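Local coordinates for branched-chain alpha-ketoacid decarboxylase (Lactococcus lactis, PDB 2VBF), which probably decarboxylates branched-chain and aromatic alpha-keto acids to aldehydes, with thiamine diphosphate and a magnesium ion as cofactors, at residues A102-A107 and W424-Y429; N471-I476 and K533-D538; V484-H489 and L549-A554. One frame throughout, in Å; residues are numbered along the deposited sequence.

Contact 1. Residues A102-A107 and W424-Y429; sequences AINGLA and WGSIGY. With TPP (thiamine diphosphate), chain F.
A buried, part polar and part apolar contact joins N104 and A107 of helix 97-111, in the N-terminal TPP-binding domain, to W424 and S426 in the loop ahead of helix 430-440, in the C-terminal one. The indole N-H of W424 is shared between two oxygens of N104: NE1 gives a hydrogen bond to OD1 at 2.9 Å and a weak one to the backbone O at 3.2 Å. OD1 lies near the indole plane, but NE1 stands 49° out of the amide's carbonyl plane, the two flat groups being tilted against each other. The amide of N104 reaches the loop because its CG is swung opposite the backbone N (chi1 -177°), and ND2 lies 2.9 Å from OG of S426, a hydroxyl that is hydrogen-bonded to Y77. A107 suits its place by being small: its CB meets CZ2 of W424 at 3.6 Å, and its carbonyl carbon lies over the ring face. Replacing W424 by an alanine is likely to deprive OD1 of N104 of its indole donor and open a gap beside A107. In the loop, as is usual in thiamine diphosphate enzymes, a backbone carbonyl receives the cofactor's amino group: N4' donates to G425 O at 2.7 Å, nearly straight at 169°. I427 packs against both cofactor rings, its CG1 at 3.5 Å from N3' and its CD1 reaching the thiazolium, as expected of the residue supporting the V conformation. G425 and G428 both have positive phi, and a type II turn runs from S426 to Y429. V97 of the second subunit packs on W424, whose carbonyl accepts a bond from H136 of that subunit.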
loop_
_atom_site.group_PDB
_atom_site.type_symbol
_atom_site.label_atom_id
_atom_site.label_comp_id
_atom_site.label_asym_id
_atom_site.label_seq_id
_atom_site.Cartn_x
_atom_site.Cartn_y
_atom_site.Cartn_z
ATOM N N ALA A 102 2.448 1.431 -4.419
ATOM C CA ALA A 102 1.775 2.614 -4.947
ATOM C C ALA A 102 0.612 2.273 -5.906
ATOM O O ALA A 102 -0.164 3.157 -6.277
ATOM C CB ALA A 102 2.824 3.503 -5.679
ATOM N N ILE A 103 0.471 1.003 -6.284
ATOM C CA ILE A 103 -0.407 0.654 -7.426
ATOM C C ILE A 103 -1.889 0.952 -7.151
ATOM O O ILE A 103 -2.629 1.310 -8.062
ATOM C CB ILE A 103 -0.183 -0.791 -7.952
ATOM C CG1 ILE A 103 -0.775 -0.962 -9.362
ATOM C CG2 ILE A 103 -0.766 -1.843 -7.010
ATOM C CD1 ILE A 103 -0.309 -2.250 -10.022
ATOM N N ASN A 104 -2.321 0.889 -5.898
ATOM C CA ASN A 104 -3.706 1.252 -5.587
ATOM C C ASN A 104 -3.975 2.744 -5.813
ATOM O O ASN A 104 -5.072 3.131 -6.220
ATOM C CB ASN A 104 -4.061 0.922 -4.147
ATOM C CG ASN A 104 -5.506 1.224 -3.827
ATOM O OD1 ASN A 104 -6.417 0.827 -4.573
ATOM N ND2 ASN A 104 -5.737 1.930 -2.715
ATOM N N GLY A 105 -2.994 3.578 -5.486
ATOM C CA GLY A 105 -3.086 5.007 -5.772
ATOM C C GLY A 105 -3.166 5.263 -7.265
ATOM O O GLY A 105 -3.994 6.044 -7.724
ATOM N N LEU A 106 -2.306 4.594 -8.029
ATOM C CA LEU A 106 -2.315 4.760 -9.475
ATOM C C LEU A 106 -3.623 4.244 -10.084
ATOM O O LEU A 106 -4.131 4.828 -11.046
ATOM C CB LEU A 106 -1.103 4.084 -10.136
ATOM C CG LEU A 106 -0.616 4.764 -11.418
ATOM C CD1 LEU A 106 0.118 6.071 -11.096
ATOM C CD2 LEU A 106 0.271 3.789 -12.223
ATOM N N ALA A 107 -4.166 3.162 -9.534
ATOM C CA ALA A 107 -5.461 2.642 -9.972
ATOM C C ALA A 107 -6.567 3.684 -9.754
ATOM O O ALA A 107 -7.418 3.882 -10.619
ATOM C CB ALA A 107 -5.790 1.341 -9.215
ATOM N N TRP A 424 -13.466 5.407 -7.066
ATOM C CA TRP A 424 -12.458 4.491 -6.560
ATOM C C TRP A 424 -12.676 4.253 -5.064
ATOM O O TRP A 424 -12.709 3.107 -4.617
ATOM C CB TRP A 424 -11.039 4.949 -6.887
ATOM C CG TRP A 424 -10.005 3.875 -6.650
ATOM C CD1 TRP A 424 -8.910 3.963 -5.837
ATOM C CD2 TRP A 424 -9.983 2.547 -7.205
ATOM N NE1 TRP A 424 -8.193 2.786 -5.868
ATOM C CE2 TRP A 424 -8.831 1.898 -6.696
ATOM C CE3 TRP A 424 -10.808 1.856 -8.106
ATOM C CZ2 TRP A 424 -8.501 0.581 -7.043
ATOM C CZ3 TRP A 424 -10.478 0.561 -8.453
ATOM C CH2 TRP A 424 -9.351 -0.070 -7.912
ATOM N N GLY A 425 -12.898 5.327 -4.313
ATOM C CA GLY A 425 -13.322 5.228 -2.916
ATOM C C GLY A 425 -12.376 4.537 -1.954
ATOM O O GLY A 425 -12.804 3.721 -1.138
ATOM N N SER A 426 -11.105 4.900 -2.020
ATOM C CA SER A 426 -10.066 4.269 -1.216
ATOM C C SER A 426 -9.835 5.058 0.065
ATOM O O SER A 426 -9.229 6.133 0.036
ATOM C CB SER A 426 -8.761 4.161 -2.010
ATOM O OG SER A 426 -7.830 3.347 -1.317
ATOM N N ILE A 427 -10.319 4.539 1.192
ATOM C CA ILE A 427 -10.202 5.298 2.429
ATOM C C ILE A 427 -8.739 5.507 2.794
ATOM O O ILE A 427 -7.910 4.606 2.626
ATOM C CB ILE A 427 -11.010 4.724 3.628
ATOM C CG1 ILE A 427 -10.594 3.299 4.020
ATOM C CG2 ILE A 427 -12.521 4.793 3.332
ATOM C CD1 ILE A 427 -11.007 2.913 5.458
ATOM N N GLY A 428 -8.453 6.705 3.308
ATOM C CA GLY A 428 -7.104 7.143 3.611
ATOM C C GLY A 428 -6.548 8.067 2.547
ATOM O O GLY A 428 -5.685 8.877 2.835
ATOM N N TYR A 429 -7.031 7.906 1.311
ATOM C CA TYR A 429 -6.641 8.736 0.178
ATOM C C TYR A 429 -6.569 10.226 0.523
ATOM O O TYR A 429 -5.610 10.908 0.151
ATOM C CB TYR A 429 -7.624 8.525 -1.001
ATOM C CG TYR A 429 -7.560 9.619 -2.045
ATOM C CD1 TYR A 429 -6.549 9.644 -2.985
ATOM C CD2 TYR A 429 -8.514 10.633 -2.073
ATOM C CE1 TYR A 429 -6.493 10.661 -3.940
ATOM C CE2 TYR A 429 -8.462 11.656 -3.016
ATOM C CZ TYR A 429 -7.433 11.662 -3.941
ATOM O OH TYR A 429 -7.365 12.680 -4.877
HETATM N "N1'" TPP F . -10.303 -0.207 2.565
HETATM C "C2'" TPP F . -10.013 0.753 1.630
HETATM C CM2 TPP F . -8.586 0.946 1.200
HETATM N "N3'" TPP F . -11.033 1.504 1.100
HETATM C "C4'" TPP F . -12.340 1.304 1.492
HETATM N "N4'" TPP F . -13.282 2.035 0.944
HETATM C "C5'" TPP F . -12.642 0.344 2.464
HETATM C "C6'" TPP F . -11.611 -0.418 2.999
HETATM C "C7'" TPP F . -14.058 0.122 2.943
HETATM N N3 TPP F . -14.575 1.260 3.696
HETATM C C2 TPP F . -15.364 2.284 3.205
HETATM S S1 TPP F . -15.805 3.419 4.270
HETATM C C5 TPP F . -15.027 2.614 5.443
HETATM C C4 TPP F . -14.390 1.443 5.030
HETATM C CM4 TPP F . -13.609 0.518 5.923
HETATM C C6 TPP F . -15.084 3.183 6.846
HETATM C C7 TPP F . -14.503 4.582 6.990
HETATM O O7 TPP F . -14.622 4.916 8.351
HETATM P PA TPP F . -14.279 6.375 8.896
HETATM O O1A TPP F . -13.085 6.963 8.178
HETATM O O2A TPP F . -14.054 6.266 10.392
HETATM O O3A TPP F . -15.579 7.230 8.453
HETATM P PB TPP F . -16.959 7.451 9.280
HETATM O O1B TPP F . -18.053 6.904 8.408
HETATM O O2B TPP F . -17.105 8.941 9.413
HETATM O O3B TPP F . -16.886 6.780 10.623
#

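Contact 2. Residues N471-I476 and K533-D538; sequences NPICFI and KEAQAD
Apolar packing between I473 and A535 carries this contact, in which the start of strand 473-478 meets the last turns of helix 525-537. The CA atoms of the two residues are 6.7 Å apart, and the small methyl side chain of A535 suits such an approach. Its CB faces the branched end of I473, at 3.8 Å from CD1 and 3.9 Å from CG2. Both arms reach it because CG1 stands beside the backbone N (chi1 -56°) with CG2 anti to that N, so the branch straddles the alanine; the extended chi2 then carries CD1 onward to the next helical residue.

The second kind of meeting is between a methyl and an amide. Q536 crosses I473 at about a right angle, and its OE1 lies 3.7 Å from I473 CD1, a van der Waals touch and no more. A bend at chi2 (-79°) folds the glutamine back toward the strand, while its NE2 is engaged by E394. A long, flexible side chain thus lays carbon and amide against the isoleucine and still brings its polar end to a partner.

No hydrogen bond runs directly between the two segments. R445 ties them instead, its NE bonding N471 O and its NH1 bonding A535 O near the helix end. I473 also bonds along its backbone to strand 445-451, and C474 to strand 542-548. Helix 525-537 links the adjacent parallel strands 517-522 and 542-548 in a beta-alpha-beta crossover and packs on the sheet face, as in the alpha/beta fold of thiamine diphosphate-binding domains.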
loop_
_atom_site.group_PDB
_atom_site.type_symbol
_atom_site.label_atom_id
_atom_site.label_comp_id
_atom_site.label_asym_id
_atom_site.label_seq_id
_atom_site.Cartn_x
_atom_site.Cartn_y
_atom_site.Cartn_z
ATOM N N ASN A 471 -0.188 24.683 5.723
ATOM C CA ASN A 471 -1.139 25.277 6.647
ATOM C C ASN A 471 -2.605 24.900 6.414
ATOM O O ASN A 471 -3.478 25.744 6.548
ATOM C CB ASN A 471 -0.984 26.794 6.594
ATOM C CG ASN A 471 0.360 27.238 7.052
ATOM O OD1 ASN A 471 0.880 26.731 8.053
ATOM N ND2 ASN A 471 0.943 28.203 6.345
ATOM N N PRO A 472 -2.890 23.619 6.117
ATOM C CA PRO A 472 -4.293 23.271 5.929
ATOM C C PRO A 472 -5.035 23.252 7.261
ATOM O O PRO A 472 -4.402 23.261 8.316
ATOM C CB PRO A 472 -4.206 21.857 5.363
ATOM C CG PRO A 472 -3.047 21.298 6.046
ATOM C CD PRO A 472 -2.037 22.423 6.005
ATOM N N ILE A 473 -6.360 23.195 7.196
ATOM C CA ILE A 473 -7.203 23.032 8.371
ATOM C C ILE A 473 -7.779 21.612 8.289
ATOM O O ILE A 473 -8.551 21.298 7.377
ATOM C CB ILE A 473 -8.335 24.071 8.417
ATOM C CG1 ILE A 473 -7.758 25.499 8.362
ATOM C CG2 ILE A 473 -9.232 23.842 9.663
ATOM C CD1 ILE A 473 -8.802 26.576 8.111
ATOM N N CYS A 474 -7.363 20.756 9.219
ATOM C CA CYS A 474 -7.698 19.342 9.189
ATOM C C CYS A 474 -8.665 19.020 10.307
ATOM O O CYS A 474 -8.380 19.318 11.472
ATOM C CB CYS A 474 -6.439 18.507 9.353
ATOM S SG CYS A 474 -5.222 18.801 8.075
ATOM N N PHE A 475 -9.797 18.431 9.941
ATOM C CA PHE A 475 -10.831 17.980 10.878
ATOM C C PHE A 475 -10.868 16.459 10.884
ATOM O O PHE A 475 -11.135 15.847 9.849
ATOM C CB PHE A 475 -12.209 18.499 10.486
ATOM C CG PHE A 475 -12.343 19.986 10.552
ATOM C CD1 PHE A 475 -12.646 20.615 11.757
ATOM C CD2 PHE A 475 -12.174 20.755 9.418
ATOM C CE1 PHE A 475 -12.780 21.990 11.817
ATOM C CE2 PHE A 475 -12.295 22.136 9.468
ATOM C CZ PHE A 475 -12.603 22.756 10.666
ATOM N N ILE A 476 -10.609 15.862 12.043
ATOM C CA ILE A 476 -10.633 14.398 12.208
ATOM C C ILE A 476 -11.938 14.037 12.919
ATOM O O ILE A 476 -12.167 14.465 14.061
ATOM C CB ILE A 476 -9.421 13.868 13.025
ATOM C CG1 ILE A 476 -8.084 14.280 12.387
ATOM C CG2 ILE A 476 -9.500 12.338 13.169
ATOM C CD1 ILE A 476 -7.636 15.689 12.675
ATOM N N LYS A 533 -13.331 29.543 13.147
ATOM C CA LYS A 533 -13.027 30.955 12.889
ATOM C C LYS A 533 -11.571 31.274 13.214
ATOM O O LYS A 533 -10.895 31.994 12.468
ATOM C CB LYS A 533 -13.946 31.846 13.726
ATOM C CG LYS A 533 -15.385 31.834 13.273
ATOM C CD LYS A 533 -16.215 32.744 14.158
ATOM C CE LYS A 533 -17.581 33.013 13.555
ATOM N NZ LYS A 533 -18.390 33.937 14.421
ATOM N N GLU A 534 -11.109 30.735 14.337
ATOM C CA GLU A 534 -9.721 30.848 14.787
ATOM C C GLU A 534 -8.797 30.314 13.693
ATOM O O GLU A 534 -7.851 30.992 13.275
ATOM C CB GLU A 534 -9.563 30.053 16.094
ATOM C CG GLU A 534 -8.186 30.047 16.751
ATOM C CD GLU A 534 -8.099 29.051 17.916
ATOM O OE1 GLU A 534 -9.125 28.408 18.238
ATOM O OE2 GLU A 534 -7.006 28.909 18.502
ATOM N N ALA A 535 -9.091 29.101 13.225
ATOM C CA ALA A 535 -8.303 28.452 12.163
ATOM C C ALA A 535 -8.290 29.285 10.880
ATOM O O ALA A 535 -7.216 29.594 10.345
ATOM C CB ALA A 535 -8.846 27.043 11.879
ATOM N N GLN A 536 -9.473 29.673 10.408
ATOM C CA GLN A 536 -9.599 30.475 9.181
ATOM C C GLN A 536 -8.843 31.804 9.234
ATOM O O GLN A 536 -8.256 32.237 8.243
ATOM C CB GLN A 536 -11.068 30.756 8.885
ATOM C CG GLN A 536 -11.828 29.533 8.460
ATOM C CD GLN A 536 -11.582 29.174 7.021
ATOM O OE1 GLN A 536 -10.496 29.400 6.482
ATOM N NE2 GLN A 536 -12.592 28.602 6.383
ATOM N N ALA A 537 -8.872 32.447 10.395
ATOM C CA ALA A 537 -8.163 33.715 10.601
ATOM C C ALA A 537 -6.649 33.550 10.537
ATOM O O ALA A 537 -5.950 34.387 9.969
ATOM C CB ALA A 537 -8.569 34.323 11.947
ATOM N N ASP A 538 -6.151 32.455 11.106
ATOM C CA ASP A 538 -4.721 32.219 11.251
ATOM C C ASP A 538 -4.212 31.414 10.056
ATOM O O ASP A 538 -4.136 30.188 10.103
ATOM C CB ASP A 538 -4.476 31.487 12.575
ATOM C CG ASP A 538 -3.018 31.172 12.836
ATOM O OD1 ASP A 538 -2.109 31.730 12.183
ATOM O OD2 ASP A 538 -2.786 30.331 13.724
#

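Contact 3. Residues V484-H489 and L549-A554; sequences VEREIH and LEKEDA. With TPP (thiamine diphosphate), chain F.
R486 and E552 mark the nearest backbone approach, their CA atoms 8.0 Å apart, where the short helix 483-488 faces a type I turn from E550 to D553 closed by D553 N to E550 O. At the start of the helix V484 N donates to O1B of the thiamine diphosphate at 2.8 Å, and T483 N bonds the cofactor too, so the helix's amino end may help to balance the diphosphate charge.

Among the side chains, K551 lies across R486: its CD sits 3.7 Å above the centre of the guanidinium plane. The bend at chi3 of K551 (62°) then brings NZ within 3.7 Å of R486 NH2. A lysine serves here because its methylenes can cover a flat cation before its amine turns to a partner. E487 makes a second, partly water-mediated link. Bent at chi2 (-70°), it sets OE2 at 3.7 Å from A554 CB, and a water donates both to OE2 and to K551 O, bridging helix and turn. K551 O also pairs with T483 OG1.

The two cations are matched by carboxylates: R486 NH2 forms a salt bridge with D497 and K551 NZ one with D480, while R486 NH1 bonds the backbone O of P491. Their closeness is therefore probably paid for by these acids, and the segments are joined by van der Waals packing and a water bridge, with no direct hydrogen bond between them.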
loop_
_atom_site.group_PDB
_atom_site.type_symbol
_atom_site.label_atom_id
_atom_site.label_comp_id
_atom_site.label_asym_id
_atom_site.label_seq_id
_atom_site.Cartn_x
_atom_site.Cartn_y
_atom_site.Cartn_z
ATOM N N VAL A 484 -19.869 4.731 8.544
ATOM C CA VAL A 484 -20.462 4.377 7.252
ATOM C C VAL A 484 -20.669 2.861 7.132
ATOM O O VAL A 484 -21.708 2.417 6.645
ATOM C CB VAL A 484 -19.664 4.919 6.049
ATOM C CG1 VAL A 484 -18.205 4.568 6.165
ATOM C CG2 VAL A 484 -20.259 4.416 4.720
ATOM N N GLU A 485 -19.708 2.071 7.615
ATOM C CA GLU A 485 -19.847 0.609 7.579
ATOM C C GLU A 485 -20.977 0.129 8.489
ATOM O O GLU A 485 -21.769 -0.750 8.104
ATOM C CB GLU A 485 -18.535 -0.082 7.952
ATOM C CG GLU A 485 -17.333 0.274 7.048
ATOM C CD GLU A 485 -17.482 -0.202 5.614
ATOM O OE1 GLU A 485 -16.821 -1.204 5.255
ATOM O OE2 GLU A 485 -18.241 0.433 4.840
ATOM N N ARG A 486 -21.075 0.720 9.681
ATOM C CA ARG A 486 -22.157 0.396 10.623
ATOM C C ARG A 486 -23.529 0.649 10.002
ATOM O O ARG A 486 -24.476 -0.093 10.251
ATOM C CB ARG A 486 -22.033 1.231 11.894
ATOM C CG ARG A 486 -20.787 0.977 12.727
ATOM C CD ARG A 486 -20.832 1.842 13.977
ATOM N NE ARG A 486 -19.554 1.951 14.674
ATOM C CZ ARG A 486 -19.080 1.044 15.520
ATOM N NH1 ARG A 486 -19.769 -0.064 15.770
ATOM N NH2 ARG A 486 -17.915 1.247 16.120
ATOM N N GLU A 487 -23.623 1.698 9.191
ATOM C CA GLU A 487 -24.859 2.050 8.479
ATOM C C GLU A 487 -25.240 1.065 7.376
ATOM O O GLU A 487 -26.429 0.892 7.080
ATOM C CB GLU A 487 -24.735 3.455 7.872
ATOM C CG GLU A 487 -24.643 4.569 8.891
ATOM C CD GLU A 487 -25.953 4.795 9.642
ATOM O OE1 GLU A 487 -27.028 4.712 9.010
ATOM O OE2 GLU A 487 -25.901 5.062 10.856
ATOM N N ILE A 488 -24.245 0.438 6.752
ATOM C CA ILE A 488 -24.489 -0.540 5.687
ATOM C C ILE A 488 -24.819 -1.903 6.292
ATOM O O ILE A 488 -25.836 -2.518 5.943
ATOM C CB ILE A 488 -23.257 -0.668 4.732
ATOM C CG1 ILE A 488 -22.968 0.678 4.050
ATOM C CG2 ILE A 488 -23.482 -1.743 3.677
ATOM C CD1 ILE A 488 -21.665 0.722 3.241
ATOM N N HIS A 489 -23.978 -2.350 7.223
ATOM C CA HIS A 489 -24.086 -3.701 7.781
ATOM C C HIS A 489 -23.322 -3.875 9.096
ATOM O O HIS A 489 -22.161 -3.477 9.207
ATOM C CB HIS A 489 -23.545 -4.709 6.776
ATOM C CG HIS A 489 -23.833 -6.129 7.137
ATOM N ND1 HIS A 489 -25.015 -6.747 6.793
ATOM C CD2 HIS A 489 -23.103 -7.051 7.808
ATOM C CE1 HIS A 489 -25.004 -7.990 7.243
ATOM N NE2 HIS A 489 -23.853 -8.202 7.861
ATOM N N LEU A 549 -17.940 12.885 17.708
ATOM C CA LEU A 549 -19.319 12.640 17.319
ATOM C C LEU A 549 -19.708 11.206 17.663
ATOM O O LEU A 549 -18.842 10.343 17.826
ATOM C CB LEU A 549 -19.511 12.913 15.823
ATOM C CG LEU A 549 -19.588 14.411 15.484
ATOM C CD1 LEU A 549 -18.243 14.941 14.992
ATOM C CD2 LEU A 549 -20.701 14.709 14.491
ATOM N N GLU A 550 -21.009 10.958 17.794
ATOM C CA GLU A 550 -21.492 9.638 18.193
ATOM C C GLU A 550 -21.384 8.644 17.043
ATOM O O GLU A 550 -21.599 8.991 15.885
ATOM C CB GLU A 550 -22.941 9.711 18.684
ATOM C CG GLU A 550 -23.148 10.620 19.892
ATOM C CD GLU A 550 -22.402 10.148 21.129
ATOM O OE1 GLU A 550 -22.253 8.920 21.316
ATOM O OE2 GLU A 550 -21.964 11.009 21.927
ATOM N N LYS A 551 -21.050 7.400 17.366
ATOM C CA LYS A 551 -20.907 6.367 16.340
ATOM C C LYS A 551 -22.204 6.098 15.568
ATOM O O LYS A 551 -22.167 5.713 14.398
ATOM C CB LYS A 551 -20.369 5.074 16.958
ATOM C CG LYS A 551 -21.306 4.318 17.856
ATOM C CD LYS A 551 -20.682 2.990 18.307
ATOM C CE LYS A 551 -19.420 3.225 19.118
ATOM N NZ LYS A 551 -18.840 1.975 19.645
ATOM N N GLU A 552 -23.345 6.319 16.225
ATOM C CA GLU A 552 -24.666 6.072 15.631
ATOM C C GLU A 552 -25.136 7.214 14.738
ATOM O O GLU A 552 -26.140 7.084 14.036
ATOM C CB GLU A 552 -25.717 5.862 16.722
ATOM C CG GLU A 552 -25.420 4.698 17.656
ATOM C CD GLU A 552 -24.558 5.061 18.859
ATOM O OE1 GLU A 552 -24.126 6.231 19.001
ATOM O OE2 GLU A 552 -24.318 4.151 19.676
ATOM N N ASP A 553 -24.417 8.330 14.772
ATOM C CA ASP A 553 -24.816 9.541 14.056
ATOM C C ASP A 553 -24.269 9.540 12.626
ATOM O O ASP A 553 -23.069 9.405 12.410
ATOM C CB ASP A 553 -24.309 10.756 14.824
ATOM C CG ASP A 553 -24.842 12.079 14.292
ATOM O OD1 ASP A 553 -25.788 12.100 13.481
ATOM O OD2 ASP A 553 -24.275 13.111 14.706
ATOM N N ALA A 554 -25.165 9.683 11.663
ATOM C CA ALA A 554 -24.791 9.780 10.251
ATOM C C ALA A 554 -25.592 10.903 9.588
ATOM O O ALA A 554 -26.757 11.104 9.930
ATOM C CB ALA A 554 -25.065 8.473 9.557
HETATM N "N1'" TPP F . -10.303 -0.207 2.565
HETATM C "C2'" TPP F . -10.013 0.753 1.630
HETATM C CM2 TPP F . -8.586 0.946 1.200
HETATM N "N3'" TPP F . -11.033 1.504 1.100
HETATM C "C4'" TPP F . -12.340 1.304 1.492
HETATM N "N4'" TPP F . -13.282 2.035 0.944
HETATM C "C5'" TPP F . -12.642 0.344 2.464
HETATM C "C6'" TPP F . -11.611 -0.418 2.999
HETATM C "C7'" TPP F . -14.058 0.122 2.943
HETATM N N3 TPP F . -14.575 1.260 3.696
HETATM C C2 TPP F . -15.364 2.284 3.205
HETATM S S1 TPP F . -15.805 3.419 4.270
HETATM C C5 TPP F . -15.027 2.614 5.443
HETATM C C4 TPP F . -14.390 1.443 5.030
HETATM C CM4 TPP F . -13.609 0.518 5.923
HETATM C C6 TPP F . -15.084 3.183 6.846
HETATM C C7 TPP F . -14.503 4.582 6.990
HETATM O O7 TPP F . -14.622 4.916 8.351
HETATM P PA TPP F . -14.279 6.375 8.896
HETATM O O1A TPP F . -13.085 6.963 8.178
HETATM O O2A TPP F . -14.054 6.266 10.392
HETATM O O3A TPP F . -15.579 7.230 8.453
HETATM P PB TPP F . -16.959 7.451 9.280
HETATM O O1B TPP F . -18.053 6.904 8.408
HETATM O O2B TPP F . -17.105 8.941 9.413
HETATM O O3B TPP F . -16.886 6.780 10.623
HETATM O O HOH W 1 -23.883 4.256 12.608
HETATM O O HOH W 2 -27.832 4.792 13.324
#

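In the fold
Contacts 1 and 3 both touch the same thiamine diphosphate from the C-terminal TPP-binding domain: 424-429 at its aminopyrimidine, 484-489 at its thiazolium and diphosphate. Their centres are 23 Å apart and their nearest atoms about 6 Å, and both also meet the second subunit. Contact 2 lies away from the cofactor, its centre 26 Å from each of the others, yet it is tied to contact 3 through the chain: strand 473-478 leads through N479 and G481, which with D452 bind the magnesium ion, into the helix of contact 3. Likewise helix 525-537 is followed by strand 542-548 and then loop 549-554, so contacts 2 and 3 interleave along the chain.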